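Pre-mRNA-processing-splicing factor 8 (Cryptococcus neoformans var. grubii serotype A, PDB 6MX6) carries an intein that probably excises itself from the host splicing factor by protein splicing, joining the flanking host sequences. Local coordinates at residues 60-72 / 163-175. Sequence-based numbering, arbitrary orientation.
Sequences LEDLVCTHNHILS and SLYLRYDYLVLHN
Arg167 reaches across to the backbone of Glu61, where NH1 and NH2 both donate to Glu61 O, at 2.9 Å from NH1 and 3.0 Å from NH2. Sharing one acceptor bends both bonds, with N-H...O angles near 140°. The guanidinium is already held within its own hairpin: NE and NH2 grip the carboxylate of Asp169 side-on, one nitrogen to each oxygen, and the NH2 to Asp169 OD2 bond is a salt bridge of 2.6 Å. A bend at chi3 (74°) turns the head into this position, Leu171 CD2 lies over one face, and the Asp169 clamp holds the guanidinium where NH1 and NH2 meet Glu61 O. Nearby, the Glu61 and Tyr168 side chains run nearly perpendicular, with carboxylate and ring planes inclined by 52°, while a water links Glu61 N, Tyr168 OH and Asp169 OD2.

The sequence belongs to the Hint (hedgehog/intein) family, a beta fold that brings its two termini together. Thr66 to His69 form a type I turn, the TxxH motif of intein block B; Thr66 OG1 and His69 ND1 both bond to N of Cys5, the first modelled residue and probably the first of the intein proper. Opposite, the C-terminal hairpin of strands 164-166 and 172-174 ends in His174 and Asn175, probably the penultimate histidine and terminal asparagine, as in other inteins. His174 O lies 3.1 Å from His69 CE1, and a water joins His69 NE2, Ile70 O and His174 N.

Beside His69, Ile70 CG2 sits over one face of the His174 ring in a CH-pi contact, 4.0 Å from the centroid, and Ser72 OG, bonded to Asp100, approaches the ring edge. Between the Arg167 and His69 ends, Leu63 and Leu173 lie alongside one another, pointing opposite ways, with CD1 of Leu63 3.8 Å from CD2 of Leu173.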
loop_
_atom_site.group_PDB
_atom_site.type_symbol
_atom_site.label_atom_id
_atom_site.label_comp_id
_atom_site.label_asym_id
_atom_site.label_seq_id
_atom_site.Cartn_x
_atom_site.Cartn_y
_atom_site.Cartn_z
ATOM N N LEU A 60 8.394 -10.487 -2.909
ATOM C CA LEU A 60 7.501 -10.026 -1.857
ATOM C C LEU A 60 6.070 -10.310 -2.287
ATOM O O LEU A 60 5.782 -10.432 -3.478
ATOM C CB LEU A 60 7.670 -8.524 -1.584
ATOM C CG LEU A 60 8.868 -8.009 -0.775
ATOM C CD1 LEU A 60 9.110 -8.840 0.475
ATOM C CD2 LEU A 60 10.118 -7.956 -1.631
ATOM N N GLU A 61 5.172 -10.397 -1.306
ATOM C CA GLU A 61 3.766 -10.672 -1.594
ATOM C C GLU A 61 3.168 -9.600 -2.492
ATOM O O GLU A 61 3.464 -8.413 -2.345
ATOM C CB GLU A 61 2.966 -10.749 -0.288
ATOM C CG GLU A 61 3.120 -12.075 0.448
ATOM C CD GLU A 61 2.135 -12.234 1.595
ATOM O OE1 GLU A 61 1.319 -11.314 1.818
ATOM O OE2 GLU A 61 2.184 -13.281 2.274
ATOM N N ASP A 62 2.320 -10.026 -3.431
ATOM C CA ASP A 62 1.616 -9.073 -4.283
ATOM C C ASP A 62 0.802 -8.101 -3.433
ATOM O O ASP A 62 0.252 -8.466 -2.393
ATOM C CB ASP A 62 0.647 -9.780 -5.235
ATOM C CG ASP A 62 1.321 -10.786 -6.153
ATOM O OD1 ASP A 62 2.570 -10.810 -6.238
ATOM O OD2 ASP A 62 0.575 -11.557 -6.800
ATOM N N LEU A 63 0.691 -6.862 -3.906
ATOM C CA LEU A 63 -0.206 -5.881 -3.298
ATOM C C LEU A 63 -1.472 -5.805 -4.140
ATOM O O LEU A 63 -1.395 -5.546 -5.341
ATOM C CB LEU A 63 0.460 -4.508 -3.214
ATOM C CG LEU A 63 -0.396 -3.391 -2.616
ATOM C CD1 LEU A 63 -0.716 -3.713 -1.145
ATOM C CD2 LEU A 63 0.307 -2.049 -2.754
ATOM N N VAL A 64 -2.637 -6.021 -3.530
ATOM C CA VAL A 64 -3.889 -6.042 -4.288
ATOM C C VAL A 64 -4.801 -4.969 -3.712
ATOM O O VAL A 64 -5.078 -4.976 -2.509
ATOM C CB VAL A 64 -4.565 -7.423 -4.256
ATOM C CG1 VAL A 64 -5.800 -7.419 -5.125
ATOM C CG2 VAL A 64 -3.594 -8.514 -4.727
ATOM N N CYS A 65 -5.260 -4.047 -4.557
ATOM C CA CYS A 65 -5.918 -2.855 -4.030
ATOM C C CYS A 65 -6.859 -2.220 -5.049
ATOM O O CYS A 65 -6.848 -2.546 -6.234
ATOM C CB CYS A 65 -4.872 -1.860 -3.544
ATOM S SG CYS A 65 -3.804 -1.271 -4.869
ATOM N N THR A 66 -7.682 -1.289 -4.574
ATOM C CA THR A 66 -8.680 -0.679 -5.444
ATOM C C THR A 66 -8.047 0.308 -6.418
ATOM O O THR A 66 -6.926 0.792 -6.228
ATOM C CB THR A 66 -9.751 0.069 -4.640
ATOM O OG1 THR A 66 -9.105 1.023 -3.790
ATOM C CG2 THR A 66 -10.575 -0.894 -3.822
ATOM N N HIS A 67 -8.821 0.646 -7.456
ATOM C CA HIS A 67 -8.337 1.556 -8.487
ATOM C C HIS A 67 -8.038 2.945 -7.933
ATOM O O HIS A 67 -7.183 3.652 -8.472
ATOM C CB HIS A 67 -9.359 1.657 -9.623
ATOM C CG HIS A 67 -10.647 2.303 -9.216
ATOM N ND1 HIS A 67 -10.942 3.618 -9.506
ATOM C CD2 HIS A 67 -11.713 1.820 -8.532
ATOM C CE1 HIS A 67 -12.134 3.918 -9.021
ATOM N NE2 HIS A 67 -12.623 2.844 -8.425
ATOM N N ASN A 68 -8.721 3.362 -6.871
ATOM C CA ASN A 68 -8.472 4.688 -6.316
ATOM C C ASN A 68 -7.496 4.662 -5.151
ATOM O O ASN A 68 -7.241 5.709 -4.544
ATOM C CB ASN A 68 -9.790 5.352 -5.874
ATOM C CG ASN A 68 -10.561 4.521 -4.879
ATOM O OD1 ASN A 68 -10.473 3.298 -4.872
ATOM N ND2 ASN A 68 -11.338 5.185 -4.032
ATOM N N HIS A 69 -6.943 3.499 -4.828
ATOM C CA HIS A 69 -5.966 3.425 -3.756
ATOM C C HIS A 69 -4.728 4.240 -4.113
ATOM O O HIS A 69 -4.321 4.306 -5.273
ATOM C CB HIS A 69 -5.592 1.976 -3.497
ATOM C CG HIS A 69 -4.678 1.796 -2.334
ATOM N ND1 HIS A 69 -5.087 1.975 -1.033
ATOM C CD2 HIS A 69 -3.364 1.472 -2.278
ATOM C CE1 HIS A 69 -4.067 1.762 -0.222
ATOM N NE2 HIS A 69 -3.012 1.448 -0.953
ATOM N N ILE A 70 -4.145 4.889 -3.113
ATOM C CA ILE A 70 -2.986 5.753 -3.319
ATOM C C ILE A 70 -1.731 4.950 -3.010
ATOM O O ILE A 70 -1.601 4.394 -1.919
ATOM C CB ILE A 70 -3.059 7.005 -2.432
ATOM C CG1 ILE A 70 -4.296 7.835 -2.780
ATOM C CG2 ILE A 70 -1.787 7.827 -2.577
ATOM C CD1 ILE A 70 -4.608 8.903 -1.752
ATOM N N LEU A 71 -0.810 4.890 -3.966
ATOM C CA LEU A 71 0.505 4.294 -3.762
ATOM C C LEU A 71 1.491 5.368 -3.315
ATOM O O LEU A 71 1.583 6.433 -3.937
ATOM C CB LEU A 71 1.001 3.645 -5.054
ATOM C CG LEU A 71 0.033 2.685 -5.739
ATOM C CD1 LEU A 71 0.568 2.276 -7.109
ATOM C CD2 LEU A 71 -0.208 1.462 -4.865
ATOM N N SER A 72 2.216 5.087 -2.239
ATOM C CA SER A 72 3.317 5.936 -1.807
ATOM C C SER A 72 4.594 5.388 -2.423
ATOM O O SER A 72 4.963 4.240 -2.175
ATOM C CB SER A 72 3.417 5.973 -0.283
ATOM O OG SER A 72 2.363 6.738 0.270
ATOM N N SER A 163 -0.491 9.657 7.123
ATOM C CA SER A 163 -1.356 8.723 6.405
ATOM C C SER A 163 -0.612 7.482 5.916
ATOM O O SER A 163 -1.094 6.785 5.019
ATOM C CB SER A 163 -2.072 9.404 5.230
ATOM O OG SER A 163 -2.979 10.398 5.679
ATOM N N LEU A 164 0.546 7.177 6.497
ATOM C CA LEU A 164 1.349 6.025 6.113
ATOM C C LEU A 164 1.352 4.978 7.223
ATOM O O LEU A 164 1.349 5.311 8.411
ATOM C CB LEU A 164 2.782 6.451 5.796
ATOM C CG LEU A 164 2.942 7.569 4.771
ATOM C CD1 LEU A 164 4.411 7.838 4.521
ATOM C CD2 LEU A 164 2.227 7.214 3.474
ATOM N N TYR A 165 1.359 3.709 6.825
ATOM C CA TYR A 165 1.388 2.592 7.759
ATOM C C TYR A 165 2.106 1.439 7.071
ATOM O O TYR A 165 2.459 1.523 5.892
ATOM C CB TYR A 165 -0.021 2.192 8.217
ATOM C CG TYR A 165 -0.940 1.796 7.077
ATOM C CD1 TYR A 165 -1.488 2.753 6.233
ATOM C CD2 TYR A 165 -1.252 0.461 6.845
ATOM C CE1 TYR A 165 -2.310 2.392 5.188
ATOM C CE2 TYR A 165 -2.082 0.094 5.809
ATOM C CZ TYR A 165 -2.603 1.057 4.983
ATOM O OH TYR A 165 -3.428 0.691 3.942
ATOM N N LEU A 166 2.330 0.358 7.810
ATOM C CA LEU A 166 3.210 -0.706 7.346
ATOM C C LEU A 166 2.459 -2.005 7.101
ATOM O O LEU A 166 1.666 -2.445 7.944
ATOM C CB LEU A 166 4.336 -0.951 8.350
ATOM C CG LEU A 166 5.370 0.169 8.457
ATOM C CD1 LEU A 166 6.528 -0.282 9.338
ATOM C CD2 LEU A 166 5.858 0.623 7.086
ATOM N N ARG A 167 2.739 -2.626 5.955
ATOM C CA ARG A 167 2.443 -4.035 5.749
ATOM C C ARG A 167 3.369 -4.878 6.625
ATOM O O ARG A 167 4.385 -4.401 7.133
ATOM C CB ARG A 167 2.618 -4.406 4.269
ATOM C CG ARG A 167 1.808 -5.622 3.800
ATOM C CD ARG A 167 1.800 -5.754 2.275
ATOM N NE ARG A 167 3.082 -6.231 1.751
ATOM C CZ ARG A 167 3.265 -6.651 0.503
ATOM N NH1 ARG A 167 2.253 -6.636 -0.355
ATOM N NH2 ARG A 167 4.461 -7.072 0.104
ATOM N N TYR A 168 3.009 -6.153 6.793
ATOM C CA TYR A 168 3.748 -7.028 7.699
ATOM C C TYR A 168 5.221 -7.163 7.303
ATOM O O TYR A 168 6.073 -7.408 8.167
ATOM C CB TYR A 168 3.081 -8.405 7.747
ATOM C CG TYR A 168 3.478 -9.263 6.570
ATOM C CD1 TYR A 168 2.918 -9.056 5.314
ATOM C CD2 TYR A 168 4.436 -10.255 6.705
ATOM C CE1 TYR A 168 3.295 -9.830 4.229
ATOM C CE2 TYR A 168 4.819 -11.032 5.630
ATOM C CZ TYR A 168 4.251 -10.816 4.397
ATOM O OH TYR A 168 4.645 -11.599 3.333
ATOM N N ASP A 169 5.544 -7.012 6.016
ATOM C CA ASP A 169 6.917 -7.046 5.527
ATOM C C ASP A 169 7.516 -5.652 5.381
ATOM O O ASP A 169 8.485 -5.476 4.635
ATOM C CB ASP A 169 6.999 -7.794 4.190
ATOM C CG ASP A 169 6.203 -7.112 3.081
ATOM O OD1 ASP A 169 5.470 -6.141 3.365
ATOM O OD2 ASP A 169 6.314 -7.543 1.914
ATOM N N TYR A 170 6.939 -4.656 6.054
ATOM C CA TYR A 170 7.427 -3.285 6.131
ATOM C C TYR A 170 7.268 -2.501 4.830
ATOM O O TYR A 170 7.777 -1.385 4.734
ATOM C CB TYR A 170 8.889 -3.244 6.606
ATOM C CG TYR A 170 9.054 -3.896 7.959
ATOM C CD1 TYR A 170 8.633 -3.254 9.113
ATOM C CD2 TYR A 170 9.603 -5.166 8.077
ATOM C CE1 TYR A 170 8.769 -3.853 10.359
ATOM C CE2 TYR A 170 9.747 -5.771 9.313
ATOM C CZ TYR A 170 9.325 -5.112 10.449
ATOM O OH TYR A 170 9.468 -5.715 11.678
ATOM N N LEU A 171 6.556 -3.038 3.834
ATOM C CA LEU A 171 6.127 -2.217 2.706
ATOM C C LEU A 171 5.312 -1.040 3.228
ATOM O O LEU A 171 4.430 -1.215 4.073
ATOM C CB LEU A 171 5.294 -3.051 1.728
ATOM C CG LEU A 171 4.735 -2.326 0.507
ATOM C CD1 LEU A 171 5.853 -1.879 -0.405
ATOM C CD2 LEU A 171 3.755 -3.228 -0.236
ATOM N N VAL A 172 5.618 0.159 2.744
ATOM C CA VAL A 172 4.959 1.372 3.205
ATOM C C VAL A 172 3.703 1.601 2.372
ATOM O O VAL A 172 3.767 1.697 1.141
ATOM C CB VAL A 172 5.898 2.585 3.137
ATOM C CG1 VAL A 172 5.133 3.865 3.492
ATOM C CG2 VAL A 172 7.092 2.384 4.084
ATOM N N LEU A 173 2.566 1.713 3.052
ATOM C CA LEU A 173 1.251 1.858 2.449
ATOM C C LEU A 173 0.652 3.198 2.857
ATOM O O LEU A 173 0.955 3.728 3.931
ATOM C CB LEU A 173 0.327 0.722 2.902
ATOM C CG LEU A 173 0.747 -0.689 2.485
ATOM C CD1 LEU A 173 -0.066 -1.731 3.246
ATOM C CD2 LEU A 173 0.627 -0.853 0.961
ATOM N N HIS A 174 -0.214 3.725 1.994
ATOM C CA HIS A 174 -0.929 4.977 2.194
ATOM C C HIS A 174 -2.421 4.709 2.360
ATOM O O HIS A 174 -2.943 3.724 1.835
ATOM C CB HIS A 174 -0.708 5.909 0.996
ATOM C CG HIS A 174 -1.200 7.307 1.203
ATOM N ND1 HIS A 174 -2.539 7.633 1.221
ATOM C CD2 HIS A 174 -0.528 8.472 1.366
ATOM C CE1 HIS A 174 -2.671 8.935 1.404
ATOM N NE2 HIS A 174 -1.465 9.466 1.498
ATOM N N ASN A 175 -3.102 5.591 3.105
ATOM C CA ASN A 175 -4.572 5.624 3.163
ATOM C C ASN A 175 -5.235 5.200 1.859
ATOM O O ASN A 175 -5.162 5.922 0.863
ATOM C CB ASN A 175 -5.075 7.032 3.503
ATOM C CG ASN A 175 -4.881 7.385 4.945
ATOM O OD1 ASN A 175 -4.036 6.808 5.623
ATOM N ND2 ASN A 175 -5.663 8.339 5.434
HETATM O O HOH W 1 6.133 -10.254 1.356
HETATM O O HOH W 2 -0.517 -7.649 0.379
HETATM O O HOH W 3 -0.405 2.340 -0.572
HETATM O O HOH W 4 2.231 2.338 -1.149
HETATM O O HOH W 5 5.517 1.677 -1.011
#